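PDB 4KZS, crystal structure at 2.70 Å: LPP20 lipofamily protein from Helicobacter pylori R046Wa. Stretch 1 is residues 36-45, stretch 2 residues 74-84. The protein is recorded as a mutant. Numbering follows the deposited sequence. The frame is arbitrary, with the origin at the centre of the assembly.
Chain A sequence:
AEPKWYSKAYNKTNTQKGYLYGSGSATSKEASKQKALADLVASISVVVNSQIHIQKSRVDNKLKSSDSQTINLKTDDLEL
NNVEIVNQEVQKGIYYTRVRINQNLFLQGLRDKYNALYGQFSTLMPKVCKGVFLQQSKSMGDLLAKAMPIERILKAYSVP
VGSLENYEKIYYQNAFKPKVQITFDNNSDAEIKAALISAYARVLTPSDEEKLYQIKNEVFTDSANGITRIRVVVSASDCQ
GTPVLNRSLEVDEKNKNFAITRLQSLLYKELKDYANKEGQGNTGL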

# COMPACT_ATOMS: atom_id res chain seq x y z
N ALA A 36 13.79 8.69 -21.73
CA ALA A 36 14.68 7.55 -21.93
C ALA A 36 14.56 6.52 -20.77
O ALA A 36 14.56 5.32 -21.03
N LEU A 37 14.43 6.95 -19.51
CA LEU A 37 14.19 5.97 -18.42
C LEU A 37 12.89 5.24 -18.62
O LEU A 37 12.81 4.01 -18.48
N ALA A 38 11.83 6.02 -18.85
CA ALA A 38 10.54 5.43 -19.05
C ALA A 38 10.74 4.33 -20.07
O ALA A 38 10.42 3.17 -19.82
N ASP A 39 11.39 4.68 -21.18
CA ASP A 39 11.51 3.73 -22.24
C ASP A 39 12.35 2.55 -21.81
O ASP A 39 12.13 1.42 -22.25
N LEU A 40 13.28 2.81 -20.91
CA LEU A 40 14.13 1.74 -20.35
C LEU A 40 13.35 0.80 -19.41
O LEU A 40 13.52 -0.44 -19.54
N VAL A 41 12.52 1.36 -18.51
CA VAL A 41 11.72 0.53 -17.63
C VAL A 41 10.80 -0.30 -18.47
O VAL A 41 10.67 -1.51 -18.25
N ALA A 42 10.18 0.36 -19.46
CA ALA A 42 9.20 -0.27 -20.39
C ALA A 42 9.85 -1.39 -21.10
O ALA A 42 9.24 -2.42 -21.34
N SER A 43 11.12 -1.21 -21.42
CA SER A 43 11.83 -2.21 -22.17
C SER A 43 12.20 -3.39 -21.27
O SER A 43 12.17 -4.55 -21.71
N ILE A 44 12.57 -3.10 -20.01
CA ILE A 44 12.85 -4.16 -19.05
C ILE A 44 11.56 -4.92 -18.68
O ILE A 44 11.59 -6.15 -18.58
N SER A 45 10.43 -4.22 -18.48
CA SER A 45 9.19 -4.94 -18.17
C SER A 45 9.06 -6.12 -19.13
O SER A 45 9.04 -7.28 -18.69
N LYS A 74 4.20 -4.57 -14.65
CA LYS A 74 4.83 -3.50 -15.39
C LYS A 74 5.63 -2.70 -14.38
O LYS A 74 5.05 -2.15 -13.46
N THR A 75 6.95 -2.68 -14.53
CA THR A 75 7.81 -2.09 -13.52
C THR A 75 7.74 -0.58 -13.69
O THR A 75 7.17 -0.10 -14.65
N ASP A 76 8.22 0.18 -12.71
CA ASP A 76 8.41 1.62 -12.89
C ASP A 76 9.66 2.10 -12.12
O ASP A 76 10.32 1.28 -11.47
N ASP A 77 10.00 3.39 -12.18
CA ASP A 77 11.28 3.92 -11.62
C ASP A 77 11.56 3.49 -10.20
O ASP A 77 12.69 3.26 -9.82
N LEU A 78 10.51 3.45 -9.39
CA LEU A 78 10.59 2.90 -8.06
C LEU A 78 11.56 1.73 -8.03
O LEU A 78 12.28 1.55 -7.03
N GLU A 79 11.53 0.93 -9.11
CA GLU A 79 12.29 -0.32 -9.22
C GLU A 79 13.76 -0.22 -9.55
O GLU A 79 14.49 -1.20 -9.42
N LEU A 80 14.20 0.94 -10.00
CA LEU A 80 15.57 1.17 -10.37
C LEU A 80 16.18 2.19 -9.48
O LEU A 80 15.46 2.81 -8.69
N ASN A 81 17.46 2.51 -9.77
CA ASN A 81 18.31 3.56 -9.14
C ASN A 81 19.05 4.84 -9.69
O ASN A 81 18.57 6.03 -9.68
N ASN A 82 20.26 4.55 -10.14
CA ASN A 82 21.15 5.44 -10.80
C ASN A 82 21.85 4.51 -11.88
O ASN A 82 22.75 3.67 -11.51
N VAL A 83 21.40 4.67 -13.15
CA VAL A 83 21.67 3.84 -14.33
C VAL A 83 22.61 4.63 -15.24
O VAL A 83 22.72 5.85 -15.07
N GLU A 84 23.22 4.03 -16.26
CA GLU A 84 24.19 4.77 -17.09
C GLU A 84 23.62 5.59 -18.27
O GLU A 84 22.69 5.17 -18.96

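Residues 36-45 form part of a longer helix, and residues 74-84 are mostly loop with a short 3-10 segment at 77-79. The two stretches bury 473 Å² between them, both sides summed. Leu37, Leu40, Val41, Ile44 and Ser45 point their CA-to-CB bonds toward the loop. Their spacing of three and four residues puts them on one side of the helix. Ala38 and Ala42 point away, and Ala36, Asp39 and Ser43 are out of reach. From the loop, Leu80 and Val83 point toward the helix, while Lys74, Thr75 and Asp77 lie sideways.

The apolar contacts centre on Leu80. Its rotamer is m for chi1 and t for chi2, and its two methyls meet different helix residues. Leu80 CD1 lies 4.0 Å from Val41 CG1 and 4.4 Å from Leu40 CD2. Leu80 CD2 lies 4.2 Å from Ile44 CD1. Val41 is m, Leu40 is t then p, and Ile44 is m then t. The leucine thus packs against three side chains from about one turn of helix.

Val83, with chi1 in m, makes a second apolar patch. Its CG2 is 3.9 Å from Leu37 CD2 and 4.5 Å from Leu40 CD2. Leu37 is m then t. Leu40 therefore touches both Leu80 and Val83 and links the two patches.

Asp77 borders this apolar surface. Its CA-to-CB bond is sideways, but the carboxylate end comes nearer the helix. Asp77 OD1 is 3.9 Å from Val41 CG1, and Asp77 OD2 is 4.2 Å from Leu37 CD1. These are van der Waals contacts without a polar partner on the helix.

The polar contact is at Ser45, whose chi1 is m. The backbone Thr75 N donates a hydrogen bond to Ser45 OG, at 2.9 Å and an N-H...O angle of 156°. Ser45 OG also gives a weak hydrogen bond to Val41 O, at 3.3 Å, one turn back along its own helix. The hydroxyl can thus accept from the loop and donate to the helix backbone. Thr75, with chi1 in p, brings its OG1 to 3.2 Å from Ser45 OG. Lys74 contributes aliphatic contact here, with its CG 3.8 Å from Ser45 OG.

Within the loop, Asp76 N donates to Glu79 OE1 at 2.7 Å, with an angle of 172°. This bond ties the Glu79 side chain back to the residue just before the 3-10 segment. The Glu79 side chain makes no contact with the helix stretch; its nearest approach is Glu79 CB to Val41 CG1, at 6.3 Å.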

# COMPACT_ATOMS: atom_id res chain seq x y z
CB ALA A 36 16.10 8.04 -22.12
CB LEU A 37 13.99 6.64 -17.07
CG LEU A 37 15.12 7.15 -16.21
CD1 LEU A 37 14.56 7.10 -14.79
CD2 LEU A 37 16.34 6.26 -16.37
CB ALA A 38 9.59 6.46 -19.57
CB ASP A 39 12.04 4.38 -23.51
CG ASP A 39 12.27 3.38 -24.59
OD1 ASP A 39 11.32 2.64 -24.94
OD2 ASP A 39 13.42 3.31 -25.05
CB LEU A 40 15.36 2.34 -19.62
CG LEU A 40 16.00 1.39 -18.64
CD1 LEU A 40 16.40 0.13 -19.36
CD2 LEU A 40 17.25 2.04 -18.16
CB VAL A 41 10.88 1.34 -16.60
CG1 VAL A 41 11.76 2.08 -15.60
CG2 VAL A 41 9.95 2.32 -17.28
CB ALA A 42 8.69 0.73 -21.41
CB SER A 43 13.06 -1.58 -22.82
OG SER A 43 14.05 -2.56 -23.07
CB ILE A 44 13.47 -3.64 -17.78
CG1 ILE A 44 14.76 -2.84 -18.05
CG2 ILE A 44 13.81 -4.80 -16.87
CD1 ILE A 44 15.17 -2.06 -16.82
CB SER A 45 7.98 -4.05 -18.25
OG SER A 45 7.94 -3.10 -17.21
CB LYS A 74 3.79 -2.63 -16.08
CG LYS A 74 4.34 -1.92 -17.30
CD LYS A 74 3.23 -1.53 -18.26
CE LYS A 74 2.44 -0.31 -17.80
NZ LYS A 74 3.21 0.96 -17.92
CB THR A 75 9.26 -2.65 -13.54
OG1 THR A 75 9.85 -2.41 -14.80
CG2 THR A 75 9.32 -4.15 -13.33
CB ASP A 76 7.16 2.35 -12.46
CG ASP A 76 6.69 1.90 -11.11
OD1 ASP A 76 7.52 1.89 -10.18
OD2 ASP A 76 5.49 1.56 -10.98
CB ASP A 77 11.30 5.44 -11.57
CG ASP A 77 10.85 6.07 -12.85
OD1 ASP A 77 10.47 5.35 -13.80
OD2 ASP A 77 10.87 7.31 -12.90
CB LEU A 78 9.20 2.38 -7.62
CG LEU A 78 8.23 3.35 -6.97
CD1 LEU A 78 8.13 4.67 -7.74
CD2 LEU A 78 6.88 2.66 -6.78
CB GLU A 79 11.63 -1.24 -10.22
CG GLU A 79 10.54 -2.07 -9.59
CD GLU A 79 9.33 -1.25 -9.29
OE1 GLU A 79 8.67 -0.86 -10.27
OE2 GLU A 79 9.06 -1.00 -8.08
CB LEU A 80 15.55 1.85 -11.73
CG LEU A 80 14.96 1.22 -12.96
CD1 LEU A 80 15.48 2.03 -14.14
CD2 LEU A 80 15.39 -0.24 -13.00
CB ASN A 81 19.45 2.76 -8.58
CG ASN A 81 19.05 1.33 -8.26
OD1 ASN A 81 18.46 0.61 -9.12
ND2 ASN A 81 19.33 0.89 -7.03
CB ASN A 82 22.19 5.86 -9.80
CG ASN A 82 22.90 4.65 -9.17
OD1 ASN A 82 23.87 4.12 -9.77
ND2 ASN A 82 22.43 4.20 -7.97
CB VAL A 83 20.36 3.64 -15.16
CG1 VAL A 83 19.18 3.37 -14.26
CG2 VAL A 83 19.99 4.88 -16.01
CB GLU A 84 25.24 3.83 -17.64
CG GLU A 84 25.61 2.67 -16.74
CD GLU A 84 26.64 1.79 -17.38
OE1 GLU A 84 27.27 0.99 -16.64
OE2 GLU A 84 26.85 1.90 -18.63